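Alkaline phosphatase D (Bacillus subtilis, PDB 2YEQ) hydrolyses phosphate esters, releasing phosphate and an alcohol from monoesters and acting as a phosphodiesterase, with iron and calcium in its active site. Local coordinates at residues His382-His390 against His432-Arg440; Phe405-Asn415 against Trp452-Thr463. All coordinates share one frame; numbering follows the deposited sequence.

Interaction 1 (His382-His390 against His432-Arg440); sequences HASWASNLH and HIQFFNDYR. With FE (Fe (III) ion), chain B; EDO (1,2-ethanediol), chain C; EDO (1,2-ethanediol), chain U.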
loop_
_atom_site.group_PDB
_atom_site.type_symbol
_atom_site.label_atom_id
_atom_site.label_comp_id
_atom_site.label_asym_id
_atom_site.label_seq_id
_atom_site.Cartn_x
_atom_site.Cartn_y
_atom_site.Cartn_z
ATOM N N HIS A 382 -5.205 -7.338 6.718
ATOM C CA HIS A 382 -4.194 -8.011 7.559
ATOM C C HIS A 382 -4.232 -9.549 7.421
ATOM O O HIS A 382 -3.963 -10.277 8.357
ATOM C CB HIS A 382 -4.322 -7.607 9.036
ATOM C CG HIS A 382 -4.209 -6.119 9.293
ATOM N ND1 HIS A 382 -4.454 -5.581 10.539
ATOM C CD2 HIS A 382 -3.875 -5.079 8.496
ATOM C CE1 HIS A 382 -4.285 -4.271 10.494
ATOM N NE2 HIS A 382 -3.932 -3.928 9.272
ATOM N N ALA A 383 -4.589 -10.017 6.241
ATOM C CA ALA A 383 -4.626 -11.450 5.932
ATOM C C ALA A 383 -4.744 -11.592 4.433
ATOM O O ALA A 383 -5.140 -10.666 3.708
ATOM C CB ALA A 383 -5.773 -12.179 6.667
ATOM N N SER A 384 -4.310 -12.740 3.937
ATOM C CA SER A 384 -4.328 -12.983 2.513
ATOM C C SER A 384 -5.638 -13.615 2.107
ATOM O O SER A 384 -6.101 -14.543 2.753
ATOM C CB SER A 384 -3.184 -13.940 2.129
ATOM O OG SER A 384 -1.935 -13.300 2.191
ATOM N N TRP A 385 -6.191 -13.129 1.007
ATOM C CA TRP A 385 -7.367 -13.716 0.374
ATOM C C TRP A 385 -7.181 -13.684 -1.146
ATOM O O TRP A 385 -6.393 -12.911 -1.672
ATOM C CB TRP A 385 -8.651 -12.931 0.721
ATOM C CG TRP A 385 -8.961 -12.720 2.174
ATOM C CD1 TRP A 385 -8.413 -11.782 2.995
ATOM C CD2 TRP A 385 -9.949 -13.401 2.960
ATOM N NE1 TRP A 385 -8.966 -11.851 4.245
ATOM C CE2 TRP A 385 -9.924 -12.822 4.256
ATOM C CE3 TRP A 385 -10.846 -14.451 2.705
ATOM C CZ2 TRP A 385 -10.739 -13.261 5.297
ATOM C CZ3 TRP A 385 -11.655 -14.894 3.747
ATOM C CH2 TRP A 385 -11.599 -14.288 5.029
ATOM N N ALA A 386 -7.944 -14.507 -1.866
ATOM C CA ALA A 386 -8.030 -14.411 -3.304
ATOM C C ALA A 386 -9.449 -14.787 -3.737
ATOM O O ALA A 386 -10.036 -15.699 -3.154
ATOM C CB ALA A 386 -6.989 -15.328 -3.986
ATOM N N SER A 387 -9.975 -14.064 -4.716
ATOM C CA SER A 387 -11.358 -14.232 -5.176
ATOM C C SER A 387 -11.450 -14.170 -6.667
ATOM O O SER A 387 -10.819 -13.323 -7.320
ATOM C CB SER A 387 -12.291 -13.109 -4.636
ATOM O OG SER A 387 -12.483 -13.253 -3.246
ATOM N N ASN A 388 -12.321 -15.012 -7.218
ATOM C CA ASN A 388 -12.854 -14.770 -8.546
ATOM C C ASN A 388 -13.831 -13.582 -8.481
ATOM O O ASN A 388 -14.666 -13.509 -7.576
ATOM C CB ASN A 388 -13.614 -16.029 -9.035
ATOM C CG ASN A 388 -12.673 -17.208 -9.325
ATOM O OD1 ASN A 388 -12.948 -18.372 -8.971
ATOM N ND2 ASN A 388 -11.550 -16.896 -9.947
ATOM N N LEU A 389 -13.735 -12.679 -9.440
ATOM C CA LEU A 389 -14.674 -11.560 -9.566
ATOM C C LEU A 389 -15.693 -11.855 -10.670
ATOM O O LEU A 389 -15.327 -11.920 -11.852
ATOM C CB LEU A 389 -13.926 -10.268 -9.910
ATOM C CG LEU A 389 -12.906 -9.815 -8.840
ATOM C CD1 LEU A 389 -12.231 -8.518 -9.289
ATOM C CD2 LEU A 389 -13.571 -9.660 -7.469
ATOM N N HIS A 390 -16.956 -12.011 -10.267
ATOM C CA HIS A 390 -18.064 -12.308 -11.191
ATOM C C HIS A 390 -18.867 -11.056 -11.553
ATOM O O HIS A 390 -19.041 -10.163 -10.716
ATOM C CB HIS A 390 -18.983 -13.330 -10.532
ATOM C CG HIS A 390 -18.409 -14.704 -10.472
ATOM N ND1 HIS A 390 -17.611 -15.135 -9.432
ATOM C CD2 HIS A 390 -18.539 -15.759 -11.309
ATOM C CE1 HIS A 390 -17.277 -16.395 -9.633
ATOM N NE2 HIS A 390 -17.820 -16.795 -10.769
ATOM N N HIS A 432 -17.088 -17.587 -4.168
ATOM C CA HIS A 432 -16.146 -16.944 -5.067
ATOM C C HIS A 432 -14.727 -16.810 -4.455
ATOM O O HIS A 432 -13.761 -16.592 -5.181
ATOM C CB HIS A 432 -16.645 -15.564 -5.494
ATOM C CG HIS A 432 -16.900 -14.642 -4.345
ATOM N ND1 HIS A 432 -18.015 -14.747 -3.543
ATOM C CD2 HIS A 432 -16.154 -13.635 -3.828
ATOM C CE1 HIS A 432 -17.949 -13.836 -2.584
ATOM N NE2 HIS A 432 -16.837 -13.140 -2.743
ATOM N N ILE A 433 -14.618 -16.950 -3.139
ATOM C CA ILE A 433 -13.364 -16.809 -2.442
ATOM C C ILE A 433 -12.598 -18.146 -2.475
ATOM O O ILE A 433 -13.067 -19.168 -1.969
ATOM C CB ILE A 433 -13.544 -16.327 -0.966
ATOM C CG1 ILE A 433 -14.268 -14.967 -0.899
ATOM C CG2 ILE A 433 -12.178 -16.189 -0.290
ATOM C CD1 ILE A 433 -14.345 -14.315 0.508
ATOM N N GLN A 434 -11.388 -18.096 -3.008
ATOM C CA GLN A 434 -10.606 -19.298 -3.296
ATOM C C GLN A 434 -9.480 -19.552 -2.304
ATOM O O GLN A 434 -8.863 -20.619 -2.346
ATOM C CB GLN A 434 -9.993 -19.165 -4.691
ATOM C CG GLN A 434 -11.004 -18.950 -5.797
ATOM C CD GLN A 434 -12.008 -20.086 -5.836
ATOM O OE1 GLN A 434 -11.613 -21.249 -5.907
ATOM N NE2 GLN A 434 -13.301 -19.761 -5.722
ATOM N N PHE A 435 -9.197 -18.592 -1.418
ATOM C CA PHE A 435 -8.004 -18.682 -0.576
ATOM C C PHE A 435 -8.106 -17.816 0.679
ATOM O O PHE A 435 -8.612 -16.719 0.597
ATOM C CB PHE A 435 -6.801 -18.230 -1.400
ATOM C CG PHE A 435 -5.472 -18.291 -0.658
ATOM C CD1 PHE A 435 -4.986 -19.485 -0.164
ATOM C CD2 PHE A 435 -4.700 -17.151 -0.508
ATOM C CE1 PHE A 435 -3.764 -19.545 0.479
ATOM C CE2 PHE A 435 -3.457 -17.198 0.156
ATOM C CZ PHE A 435 -2.998 -18.375 0.646
ATOM N N PHE A 436 -7.661 -18.349 1.815
ATOM C CA PHE A 436 -7.404 -17.569 3.011
ATOM C C PHE A 436 -6.099 -18.046 3.638
ATOM O O PHE A 436 -5.854 -19.249 3.702
ATOM C CB PHE A 436 -8.511 -17.708 4.078
ATOM C CG PHE A 436 -8.192 -16.978 5.355
ATOM C CD1 PHE A 436 -8.382 -15.609 5.427
ATOM C CD2 PHE A 436 -7.641 -17.639 6.440
ATOM C CE1 PHE A 436 -8.052 -14.887 6.559
ATOM C CE2 PHE A 436 -7.295 -16.940 7.595
ATOM C CZ PHE A 436 -7.513 -15.547 7.661
ATOM N N ASN A 437 -5.295 -17.099 4.127
ATOM C CA ASN A 437 -4.142 -17.362 4.974
ATOM C C ASN A 437 -3.883 -16.188 5.932
ATOM O O ASN A 437 -4.150 -15.047 5.579
ATOM C CB ASN A 437 -2.912 -17.591 4.097
ATOM C CG ASN A 437 -1.734 -18.081 4.880
ATOM O OD1 ASN A 437 -1.712 -19.227 5.390
ATOM N ND2 ASN A 437 -0.750 -17.237 5.007
ATOM N N ASP A 438 -3.356 -16.453 7.126
ATOM C CA ASP A 438 -3.171 -15.365 8.126
ATOM C C ASP A 438 -1.744 -15.256 8.681
ATOM O O ASP A 438 -1.562 -14.963 9.844
ATOM C CB ASP A 438 -4.170 -15.533 9.273
ATOM C CG ASP A 438 -4.281 -14.304 10.153
ATOM O OD1 ASP A 438 -4.006 -13.183 9.666
ATOM O OD2 ASP A 438 -4.618 -14.496 11.341
ATOM N N TYR A 439 -0.747 -15.492 7.826
ATOM C CA TYR A 439 0.655 -15.212 8.147
ATOM C C TYR A 439 1.059 -13.901 7.490
ATOM O O TYR A 439 0.528 -13.532 6.460
ATOM C CB TYR A 439 1.565 -16.316 7.609
ATOM C CG TYR A 439 1.386 -17.675 8.275
ATOM C CD1 TYR A 439 1.455 -17.811 9.634
ATOM C CD2 TYR A 439 1.177 -18.828 7.502
ATOM C CE1 TYR A 439 1.298 -19.044 10.232
ATOM C CE2 TYR A 439 1.021 -20.060 8.087
ATOM C CZ TYR A 439 1.090 -20.161 9.438
ATOM O OH TYR A 439 0.935 -21.385 10.033
ATOM N N ARG A 440 2.056 -13.237 8.067
ATOM C CA ARG A 440 2.566 -11.982 7.520
ATOM C C ARG A 440 3.444 -12.222 6.298
ATOM O O ARG A 440 3.992 -13.319 6.095
ATOM C CB ARG A 440 3.337 -11.215 8.589
ATOM C CG ARG A 440 2.635 -11.085 9.941
ATOM C CD ARG A 440 1.487 -10.078 9.892
ATOM N NE ARG A 440 0.303 -10.563 9.171
ATOM C CZ ARG A 440 -0.504 -11.542 9.558
ATOM N NH1 ARG A 440 -0.286 -12.214 10.675
ATOM N NH2 ARG A 440 -1.561 -11.846 8.805
HETATM FE FE FE B . -3.504 -1.921 8.549
HETATM C C1 EDO C . -21.385 -15.485 -5.009
HETATM O O1 EDO C . -21.121 -15.576 -3.592
HETATM C C2 EDO C . -20.141 -15.525 -5.897
HETATM O O2 EDO C . -19.822 -14.279 -6.571
HETATM C C1 EDO U . -5.560 -7.299 15.349
HETATM O O1 EDO U . -4.530 -7.010 16.323
HETATM C C2 EDO U . -5.378 -6.449 14.089
HETATM O O2 EDO U . -5.357 -7.232 12.878
HETATM O O HOH W 1 -1.047 -14.490 4.326
#

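Interaction 2 (Phe405-Asn415 against Trp452-Thr463); sequences FVGTSITSGGN and WKADYRVMPFVT. With PE5 (3,6,9,12,15,18,21,24-octaoxahexacosan-1-ol), chain H.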
loop_
_atom_site.group_PDB
_atom_site.type_symbol
_atom_site.label_atom_id
_atom_site.label_comp_id
_atom_site.label_asym_id
_atom_site.label_seq_id
_atom_site.Cartn_x
_atom_site.Cartn_y
_atom_site.Cartn_z
ATOM N N PHE A 405 -6.639 -10.108 -5.640
ATOM C CA PHE A 405 -5.624 -10.600 -4.728
ATOM C C PHE A 405 -5.492 -9.638 -3.562
ATOM O O PHE A 405 -5.019 -8.504 -3.735
ATOM C CB PHE A 405 -4.291 -10.705 -5.487
ATOM C CG PHE A 405 -4.389 -11.602 -6.688
ATOM C CD1 PHE A 405 -4.600 -12.960 -6.510
ATOM C CD2 PHE A 405 -4.355 -11.102 -7.956
ATOM C CE1 PHE A 405 -4.747 -13.821 -7.610
ATOM C CE2 PHE A 405 -4.509 -11.977 -9.095
ATOM C CZ PHE A 405 -4.705 -13.325 -8.886
ATOM N N VAL A 406 -5.907 -10.100 -2.397
ATOM C CA VAL A 406 -5.836 -9.344 -1.171
ATOM C C VAL A 406 -4.577 -9.781 -0.450
ATOM O O VAL A 406 -4.425 -10.927 -0.060
ATOM C CB VAL A 406 -7.046 -9.620 -0.254
ATOM C CG1 VAL A 406 -6.971 -8.796 1.053
ATOM C CG2 VAL A 406 -8.380 -9.355 -1.029
ATOM N N GLY A 407 -3.651 -8.868 -0.278
ATOM C CA GLY A 407 -2.438 -9.199 0.445
ATOM C C GLY A 407 -2.524 -9.073 1.930
ATOM O O GLY A 407 -3.129 -8.137 2.462
ATOM N N THR A 408 -1.884 -10.012 2.617
ATOM C CA THR A 408 -1.668 -9.906 4.047
ATOM C C THR A 408 -0.837 -8.659 4.417
ATOM O O THR A 408 -0.325 -7.948 3.561
ATOM C CB THR A 408 -0.964 -11.156 4.532
ATOM O OG1 THR A 408 -0.917 -11.187 5.958
ATOM C CG2 THR A 408 0.439 -11.289 3.897
ATOM N N SER A 409 -0.699 -8.430 5.702
ATOM C CA SER A 409 0.076 -7.314 6.207
ATOM C C SER A 409 1.560 -7.707 6.379
ATOM O O SER A 409 1.875 -8.882 6.617
ATOM C CB SER A 409 -0.484 -6.936 7.550
ATOM O OG SER A 409 -0.669 -8.083 8.367
ATOM N N ILE A 410 2.432 -6.713 6.257
ATOM C CA ILE A 410 3.870 -6.855 6.545
ATOM C C ILE A 410 4.072 -7.253 7.995
ATOM O O ILE A 410 4.873 -8.153 8.289
ATOM C CB ILE A 410 4.607 -5.550 6.204
ATOM C CG1 ILE A 410 4.615 -5.323 4.696
ATOM C CG2 ILE A 410 6.017 -5.507 6.809
ATOM C CD1 ILE A 410 5.671 -6.190 3.889
ATOM N N THR A 411 3.359 -6.588 8.922
ATOM C CA THR A 411 3.373 -6.953 10.341
ATOM C C THR A 411 2.050 -6.836 11.111
ATOM O O THR A 411 1.891 -7.472 12.134
ATOM C CB THR A 411 4.337 -6.030 11.132
ATOM O OG1 THR A 411 4.044 -4.667 10.788
ATOM C CG2 THR A 411 5.821 -6.383 10.812
ATOM N N SER A 412 1.137 -5.971 10.679
ATOM C CA SER A 412 -0.039 -5.634 11.515
ATOM C C SER A 412 -0.782 -6.894 11.883
ATOM O O SER A 412 -1.066 -7.736 11.018
ATOM C CB SER A 412 -0.984 -4.674 10.791
ATOM O OG SER A 412 -0.285 -3.544 10.344
ATOM N N GLY A 413 -1.014 -7.049 13.182
ATOM C CA GLY A 413 -1.746 -8.185 13.719
ATOM C C GLY A 413 -0.878 -9.251 14.345
ATOM O O GLY A 413 -1.367 -10.088 15.096
ATOM N N GLY A 414 0.426 -9.210 14.086
ATOM C CA GLY A 414 1.331 -10.132 14.770
ATOM C C GLY A 414 1.514 -11.440 14.009
ATOM O O GLY A 414 1.353 -11.488 12.786
ATOM N N ASN A 415 1.834 -12.514 14.719
ATOM C CA ASN A 415 2.316 -13.720 14.049
ATOM C C ASN A 415 1.256 -14.458 13.249
ATOM O O ASN A 415 1.553 -15.051 12.189
ATOM C CB ASN A 415 2.963 -14.666 15.053
ATOM C CG ASN A 415 4.198 -14.081 15.692
ATOM O OD1 ASN A 415 4.901 -13.250 15.086
ATOM N ND2 ASN A 415 4.473 -14.499 16.920
ATOM N N TRP A 452 -1.870 -14.402 -15.414
ATOM C CA TRP A 452 -1.482 -13.648 -14.215
ATOM C C TRP A 452 -1.243 -14.647 -13.118
ATOM O O TRP A 452 -2.133 -15.411 -12.772
ATOM C CB TRP A 452 -2.596 -12.693 -13.784
ATOM C CG TRP A 452 -2.187 -11.735 -12.678
ATOM C CD1 TRP A 452 -1.896 -12.040 -11.394
ATOM C CD2 TRP A 452 -2.020 -10.329 -12.812
ATOM N NE1 TRP A 452 -1.537 -10.894 -10.698
ATOM C CE2 TRP A 452 -1.630 -9.828 -11.551
ATOM C CE3 TRP A 452 -2.146 -9.444 -13.874
ATOM C CZ2 TRP A 452 -1.370 -8.479 -11.333
ATOM C CZ3 TRP A 452 -1.907 -8.076 -13.643
ATOM C CH2 TRP A 452 -1.513 -7.624 -12.388
ATOM N N LYS A 453 -0.053 -14.630 -12.543
ATOM C CA LYS A 453 0.235 -15.468 -11.398
ATOM C C LYS A 453 0.508 -14.621 -10.154
ATOM O O LYS A 453 1.253 -13.641 -10.231
ATOM C CB LYS A 453 1.449 -16.353 -11.671
ATOM C CG LYS A 453 1.870 -17.175 -10.469
ATOM C CD LYS A 453 2.564 -18.485 -10.862
ATOM C CE LYS A 453 3.784 -18.251 -11.652
ATOM N NZ LYS A 453 4.646 -19.508 -11.791
ATOM N N ALA A 454 -0.093 -15.026 -9.043
ATOM C CA ALA A 454 0.104 -14.410 -7.743
ATOM C C ALA A 454 0.670 -15.445 -6.809
ATOM O O ALA A 454 0.055 -16.494 -6.607
ATOM C CB ALA A 454 -1.240 -13.874 -7.186
ATOM N N ASP A 455 1.837 -15.149 -6.236
ATOM C CA ASP A 455 2.431 -15.936 -5.168
ATOM C C ASP A 455 2.304 -15.232 -3.820
ATOM O O ASP A 455 2.730 -14.079 -3.689
ATOM C CB ASP A 455 3.933 -16.128 -5.449
ATOM C CG ASP A 455 4.218 -16.862 -6.785
ATOM O OD1 ASP A 455 3.419 -17.730 -7.186
ATOM O OD2 ASP A 455 5.251 -16.560 -7.428
ATOM N N TYR A 456 1.784 -15.933 -2.815
ATOM C CA TYR A 456 1.659 -15.397 -1.476
ATOM C C TYR A 456 2.885 -15.784 -0.676
ATOM O O TYR A 456 3.089 -16.949 -0.343
ATOM C CB TYR A 456 0.374 -15.889 -0.809
ATOM C CG TYR A 456 -0.861 -15.272 -1.450
ATOM C CD1 TYR A 456 -1.378 -15.771 -2.666
ATOM C CD2 TYR A 456 -1.499 -14.180 -0.872
ATOM C CE1 TYR A 456 -2.509 -15.183 -3.270
ATOM C CE2 TYR A 456 -2.629 -13.597 -1.463
ATOM C CZ TYR A 456 -3.124 -14.090 -2.656
ATOM O OH TYR A 456 -4.246 -13.496 -3.223
ATOM N N ARG A 457 3.708 -14.786 -0.377
ATOM C CA ARG A 457 5.007 -15.000 0.250
ATOM C C ARG A 457 4.918 -14.679 1.720
ATOM O O ARG A 457 4.784 -13.508 2.079
ATOM C CB ARG A 457 6.040 -14.095 -0.421
ATOM C CG ARG A 457 6.033 -14.132 -1.934
ATOM C CD ARG A 457 6.855 -15.332 -2.463
ATOM N NE ARG A 457 8.287 -15.097 -2.332
ATOM C CZ ARG A 457 9.207 -16.001 -1.983
ATOM N NH1 ARG A 457 8.893 -17.260 -1.719
ATOM N NH2 ARG A 457 10.476 -15.634 -1.912
ATOM N N VAL A 458 4.991 -15.694 2.575
ATOM C CA VAL A 458 4.699 -15.514 3.984
ATOM C C VAL A 458 5.729 -16.126 4.941
ATOM O O VAL A 458 6.613 -16.893 4.530
ATOM C CB VAL A 458 3.279 -16.066 4.292
ATOM C CG1 VAL A 458 2.267 -15.475 3.319
ATOM C CG2 VAL A 458 3.262 -17.595 4.219
ATOM N N MET A 459 5.622 -15.749 6.210
ATOM C CA MET A 459 6.532 -16.161 7.265
ATOM C C MET A 459 5.735 -16.654 8.450
ATOM O O MET A 459 4.632 -16.170 8.688
ATOM C CB MET A 459 7.399 -14.978 7.727
ATOM C CG MET A 459 8.209 -14.321 6.642
ATOM S SD MET A 459 8.917 -12.720 7.132
ATOM C CE MET A 459 7.398 -11.779 7.462
ATOM N N PRO A 460 6.293 -17.586 9.235
ATOM C CA PRO A 460 5.591 -18.060 10.408
ATOM C C PRO A 460 5.449 -17.030 11.547
ATOM O O PRO A 460 4.542 -17.172 12.364
ATOM C CB PRO A 460 6.453 -19.237 10.882
ATOM C CG PRO A 460 7.787 -19.009 10.263
ATOM C CD PRO A 460 7.491 -18.404 8.957
ATOM N N PHE A 461 6.339 -16.037 11.631
ATOM C CA PHE A 461 6.333 -15.095 12.768
ATOM C C PHE A 461 7.062 -13.806 12.413
ATOM O O PHE A 461 7.864 -13.781 11.490
ATOM C CB PHE A 461 6.930 -15.731 14.047
ATOM C CG PHE A 461 8.368 -16.213 13.886
ATOM C CD1 PHE A 461 9.435 -15.320 13.961
ATOM C CD2 PHE A 461 8.643 -17.551 13.633
ATOM C CE1 PHE A 461 10.766 -15.748 13.797
ATOM C CE2 PHE A 461 9.968 -17.996 13.465
ATOM C CZ PHE A 461 11.031 -17.086 13.552
ATOM N N VAL A 462 6.727 -12.744 13.141
ATOM C CA VAL A 462 7.378 -11.434 13.028
ATOM C C VAL A 462 7.769 -10.878 14.415
ATOM O O VAL A 462 8.428 -9.842 14.493
ATOM C CB VAL A 462 6.486 -10.388 12.262
ATOM C CG1 VAL A 462 6.279 -10.786 10.833
ATOM C CG2 VAL A 462 5.136 -10.162 12.956
ATOM N N THR A 463 7.402 -11.559 15.495
ATOM C CA THR A 463 7.677 -11.084 16.848
ATOM C C THR A 463 9.162 -11.266 17.229
ATOM O O THR A 463 9.626 -10.670 18.196
ATOM C CB THR A 463 6.780 -11.788 17.906
ATOM O OG1 THR A 463 6.818 -13.216 17.721
ATOM C CG2 THR A 463 5.343 -11.311 17.810
HETATM C C48 PE5 H . 7.284 -17.594 -9.555
HETATM C C50 PE5 H . 7.805 -18.141 -10.875
HETATM O O1 PE5 H . 6.772 -18.061 -11.865
HETATM C C1 PE5 H . 7.193 -17.654 -13.170
HETATM C C2 PE5 H . 6.002 -17.249 -14.041
HETATM O O2 PE5 H . 5.542 -18.359 -14.810
HETATM C C3 PE5 H . 4.194 -18.309 -15.295
HETATM C C4 PE5 H . 3.818 -19.695 -15.819
HETATM O O3 PE5 H . 2.865 -20.356 -14.968
HETATM C C5 PE5 H . 3.428 -21.499 -14.325
HETATM C C6 PE5 H . 2.467 -22.240 -13.422
HETATM O O4 PE5 H . 3.218 -22.958 -12.435
HETATM C C7 PE5 H . 3.313 -22.266 -11.197
HETATM C C8 PE5 H . 4.364 -22.824 -10.267
HETATM O O5 PE5 H . 4.884 -21.757 -9.459
HETATM C C9 PE5 H . 4.273 -21.750 -8.172
HETATM O O HOH W 2 3.435 -14.328 10.384
#

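Interaction 1 (His382-His390 against His432-Arg440)
The carbonyl oxygen of A386 is gripped by two successive amides of the opposite strand: Q434 N at 2.8 Å in a nearly straight bond, and F435 N in a weak one. Two residues facing one make a classic beta bulge, which shifts the antiparallel register by one. Beyond the bulge N388 N donates to H432 O, while on the other side S384 and N437 form a hydrogen-bonded pair, with S384 N 2.8 Å from N437 O. The small side chains of S384 and A386 suit the face they share with F435, because Y456 of strand 451-459 packs down on them. On the other face of the sheet lie W385, S387, I433 and F436. Here the edge of F436 meets the face of the six-membered ring of W385, with planes at 64° and F436 CD1 3.3 Å from W385 CZ2. F436 turns its CG anti to the backbone N (chi1 176°), which carries the ring across to the indole and lets CE1 touch A383 CB as well. I433 fills in with its branch carbon CG2, 3.7 Å from W385 CE3 at the indole edge. Toward the active site D438 and R440 form a salt bridge, R440 NH2 lying 2.9 Å from D438 OD1 and above the carboxylate plane; R440 NH1 hydrogen-bonds G414 O, and NH2 T408 OG1. H382 O lies beside both charged groups. The imidazole of H382 points the other way, and its NE2 binds the iron at 2.2 Å with C124, D151 and Y154. Its ND1 donates almost straight to an ethanediol probably from the crystallisation liquor. Backbone bonds and aromatic packing thus fix the strands, while the R440 charge probably offsets repulsion between H382 O and D438.

Interaction 2 (Phe405-Asn415 against Trp452-Thr463)
Hydrogen bonds dominate one end of this contact, where N415 reaches across to the chain that follows strand 451-459. Its OD1 accepts two consecutive backbone amides, V462 N at 2.7 Å in a nearly straight bond and T463 N at 3.0 Å on a lone pair. The other branch, ND2, gives a hydrogen to T463 OG1 at 2.8 Å, within the amide plane. With both ends occupied, the carboxamide can hardly rotate; asparagine suits the place because it offers an acceptor and a donor side by side. A water adds a further link, donating to N415 O and to M459 O. Aromatic and apolar contacts make up the other end. A454 CB sits over one face of the F405 ring as a CH-pi contact, 3.6 Å from the ring centroid; a methyl is small enough to let the ring lie close to the strand. F405 CE2 also touches W452 CD1, the two rings being nearly parallel but slid so far apart that they barely overlap. At the edge of the F405 ring, Y456 OH comes within 3.3 Å of F405 CD1. Beside the N415 bonds, V462 packs CG1 against I410 O and CG2 against the backbone of G414. A type II turn from T411 to G414 shapes the loop, with glycine at G413 accepting the left-handed backbone angles. The whole belongs to the two-sheet sandwich of the calcineurin-like phosphoesterases: F405 meets W452 and A454 between the sheets, and the loop after its strand runs past the metal site, where S412 OG is hydrogen-bonded to the OH of the iron ligand Y154.

Overall arrangement
Both contacts are buried; the partly exposed residues that touch are Q434 in interaction 1 and N415, F461 and T463 in interaction 2. Interaction 1 pairs two neighbouring strands of the seven-stranded sheet, so backbone bonds carry it. Interaction 2 instead joins that sheet, through strand 400-406, to strand 451-459 of the ten-stranded one, and relies on side chains. Strand 384-390 lies next to strand 400-406, and the two contacts touch: Y456 OH is 2.7 Å from W385 O, probably hydrogen-bonded, and R440 also ties them together. The start of 382-390 and the loop of 405-415 that holds S412 meet near the iron: H382 binds it directly, whereas S412 lies in the second shell.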